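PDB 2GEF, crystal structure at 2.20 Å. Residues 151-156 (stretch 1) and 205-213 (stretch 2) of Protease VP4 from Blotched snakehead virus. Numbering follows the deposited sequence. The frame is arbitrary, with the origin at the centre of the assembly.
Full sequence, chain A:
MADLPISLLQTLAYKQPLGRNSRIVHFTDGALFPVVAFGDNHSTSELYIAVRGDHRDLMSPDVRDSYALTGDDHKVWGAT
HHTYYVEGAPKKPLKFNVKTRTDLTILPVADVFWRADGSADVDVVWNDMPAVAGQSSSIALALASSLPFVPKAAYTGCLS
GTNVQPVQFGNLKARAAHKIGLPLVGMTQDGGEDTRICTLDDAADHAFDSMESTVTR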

# COMPACT_ATOMS: atom_id res chain seq x y z
N PRO A 151 -7.86 7.55 -3.26
CA PRO A 151 -9.05 6.83 -2.68
C PRO A 151 -8.95 6.90 -1.17
O PRO A 151 -7.84 6.94 -0.65
N LYS A 152 -10.05 7.14 -0.46
CA LYS A 152 -9.94 7.06 1.04
C LYS A 152 -10.05 5.65 1.56
O LYS A 152 -11.06 5.24 2.04
N ALA A 153 -9.01 4.85 1.47
CA ALA A 153 -9.07 3.52 1.93
C ALA A 153 -7.69 3.03 1.81
O ALA A 153 -7.02 3.45 0.94
N ALA A 154 -7.30 1.98 2.52
CA ALA A 154 -6.01 1.35 2.14
C ALA A 154 -6.29 0.06 1.42
O ALA A 154 -7.20 -0.68 1.78
N TYR A 155 -5.45 -0.34 0.50
CA TYR A 155 -5.68 -1.59 -0.28
C TYR A 155 -4.60 -2.67 -0.11
O TYR A 155 -3.36 -2.40 -0.08
N THR A 156 -5.06 -3.93 -0.12
CA THR A 156 -4.12 -5.08 -0.03
C THR A 156 -4.60 -6.26 -0.86
O THR A 156 -5.78 -6.64 -0.85
N ASP A 205 -14.11 0.61 -8.59
CA ASP A 205 -15.44 1.01 -8.12
C ASP A 205 -15.46 1.49 -6.65
O ASP A 205 -15.96 2.54 -6.37
N HIS A 206 -14.84 0.74 -5.76
CA HIS A 206 -14.83 1.05 -4.39
C HIS A 206 -14.07 2.40 -4.16
O HIS A 206 -14.45 3.22 -3.37
N ALA A 207 -12.99 2.61 -4.88
CA ALA A 207 -12.12 3.77 -4.74
C ALA A 207 -12.95 5.05 -5.07
O ALA A 207 -12.99 6.03 -4.35
N PHE A 208 -13.74 4.95 -6.11
CA PHE A 208 -14.48 6.09 -6.58
C PHE A 208 -15.61 6.32 -5.50
O PHE A 208 -15.87 7.46 -5.07
N ASP A 209 -16.33 5.26 -5.13
CA ASP A 209 -17.38 5.29 -4.03
C ASP A 209 -16.85 5.98 -2.76
O ASP A 209 -17.63 6.76 -2.04
N SER A 210 -15.53 5.77 -2.51
CA SER A 210 -14.88 6.16 -1.21
C SER A 210 -14.85 7.66 -1.10
O SER A 210 -14.69 8.25 0.03
N MSE A 211 -15.09 8.28 -2.25
CA MSE A 211 -14.95 9.72 -2.36
C MSE A 211 -16.15 10.53 -1.87
O MSE A 211 -16.00 11.73 -1.59
N GLU A 212 -17.32 9.89 -1.83
CA GLU A 212 -18.54 10.46 -1.23
C GLU A 212 -18.31 10.79 0.28
O GLU A 212 -17.22 11.21 0.64
N SER A 213 -19.32 10.59 1.14
CA SER A 213 -19.45 11.33 2.43
C SER A 213 -19.58 10.33 3.57
O SER A 213 -20.40 10.37 4.53

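Two segments whose touching residues are at least 51 positions apart in sequence bury 366 Å² between them, summed over both sides. Pro151 CA lies 4.8 Å from Ala207 CA, and Lys152 CA lies 5.5 Å from Ser210 CA, separations short enough that even small side chains meet. Lys152 has the most surface covered, 78 Å², and Pro151 and Tyr155 follow with 46 Å² each; the packing can be read from these three.

The CA-to-CB bond of Lys152 points sideways to the helical segment, and its chain is nearly extended beyond CB, with chi1 at -49° (m) and the next three angles all t. It therefore runs alongside Met211 and on toward Glu212. Met211 is a selenomethionine in an all-m conformation (chi1 -60°, chi2 -48°, chi3 -79°). Its CB also leaves sideways, but its end comes nearer, placing SE 4.2 Å from Lys152 CG and 4.0 Å from Pro151 CA. The lysine tip finishes with NZ 4.2 Å from the backbone O of Glu212, a distance too long for a hydrogen bond.

The polar anchor of Lys152 is its backbone. Lys152 N donates to Ser210 OG at 3.0 Å, with an N-H...acceptor angle of 138°. Ser210 points toward the first stretch in the p rotamer (chi1 78°), and its OG in turn donates to Ala207 O at 2.6 Å. One hydroxyl thus accepts from the loop and donates back to the helix, linking the two backbones.

Pro151 supplies an apolar contact next to this link. Its CB points sideways and lies 3.6 Å from Ala207 CB, a van der Waals separation, while its CA is 3.7 Å from Ser210 OG.

Tyr155 points toward the helix with chi1 at -60° (m) and chi2 at -88°, which carries its hydroxyl to His206. The latter also points toward the opposing stretch, with chi1 at 173° (t) and chi2 at -74°. Tyr155 OH and His206 ND1 form a hydrogen bond of 2.8 Å, in which either could be the donor. Each of these two atoms lies near the plane of the other residue's ring, at its edge. The rings themselves are oblique, their centroids 5.7 Å apart and planes at 89°, so the contact rests on the polar pair rather than on stacking. Tyr155 OH also packs 3.2 Å from Ala207 CA, and Tyr155 CZ lies 4.1 Å from Ala207 CB. Ala153, pointing toward the helix, places CB 3.6 Å from His206 CE1, again at the imidazole edge.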

# COMPACT_ATOMS: atom_id res chain seq x y z
CB PRO A 151 -8.94 5.42 -3.24
CG PRO A 151 -7.99 5.49 -4.44
CD PRO A 151 -7.01 6.62 -4.09
CB LYS A 152 -10.94 7.96 1.72
CG LYS A 152 -10.98 9.36 1.20
CD LYS A 152 -12.16 10.20 1.83
CE LYS A 152 -12.57 11.45 0.99
NZ LYS A 152 -13.38 12.42 1.90
CB ALA A 153 -10.00 2.69 0.90
CB ALA A 154 -5.15 1.11 3.42
CB TYR A 155 -5.87 -1.30 -1.78
CG TYR A 155 -7.07 -0.39 -2.02
CD1 TYR A 155 -8.33 -0.92 -2.19
CD2 TYR A 155 -6.90 1.04 -2.21
CE1 TYR A 155 -9.50 -0.10 -2.43
CE2 TYR A 155 -8.09 1.90 -2.38
CZ TYR A 155 -9.33 1.31 -2.49
OH TYR A 155 -10.52 2.08 -2.58
CB THR A 156 -3.74 -5.43 1.44
OG1 THR A 156 -2.47 -6.07 1.47
CG2 THR A 156 -4.85 -6.27 2.23
CB ASP A 205 -16.48 -0.03 -8.34
CG ASP A 205 -16.88 -0.15 -9.83
OD1 ASP A 205 -16.32 0.57 -10.72
OD2 ASP A 205 -17.78 -0.96 -10.10
CB HIS A 206 -14.15 -0.06 -3.60
CG HIS A 206 -13.95 0.30 -2.13
ND1 HIS A 206 -13.02 1.20 -1.72
CD2 HIS A 206 -14.67 -0.02 -1.02
CE1 HIS A 206 -13.09 1.37 -0.41
NE2 HIS A 206 -14.13 0.69 0.03
CB ALA A 207 -10.81 3.52 -5.63
CB PHE A 208 -15.02 5.88 -8.05
CG PHE A 208 -15.94 7.05 -8.52
CD1 PHE A 208 -15.44 8.40 -8.57
CD2 PHE A 208 -17.32 6.82 -8.80
CE1 PHE A 208 -16.27 9.49 -8.96
CE2 PHE A 208 -18.19 7.90 -9.14
CZ PHE A 208 -17.69 9.26 -9.23
CB ASP A 209 -17.80 3.86 -3.62
CG ASP A 209 -18.58 3.16 -4.67
OD1 ASP A 209 -18.73 3.71 -5.77
OD2 ASP A 209 -19.00 2.01 -4.46
CB SER A 210 -13.49 5.56 -1.06
OG SER A 210 -12.62 6.31 -1.81
CB MSE A 211 -14.59 10.11 -3.80
CG MSE A 211 -13.28 9.48 -4.30
SE MSE A 211 -11.77 9.71 -2.93
CE MSE A 211 -11.34 11.50 -3.31
CB GLU A 212 -19.74 9.52 -1.45
CG GLU A 212 -21.15 10.23 -1.63
CD GLU A 212 -22.20 9.79 -0.57
OE1 GLU A 212 -22.26 8.57 -0.27
OE2 GLU A 212 -22.95 10.64 -0.04
CB SER A 213 -20.63 12.36 2.40
OG SER A 213 -20.54 13.38 3.42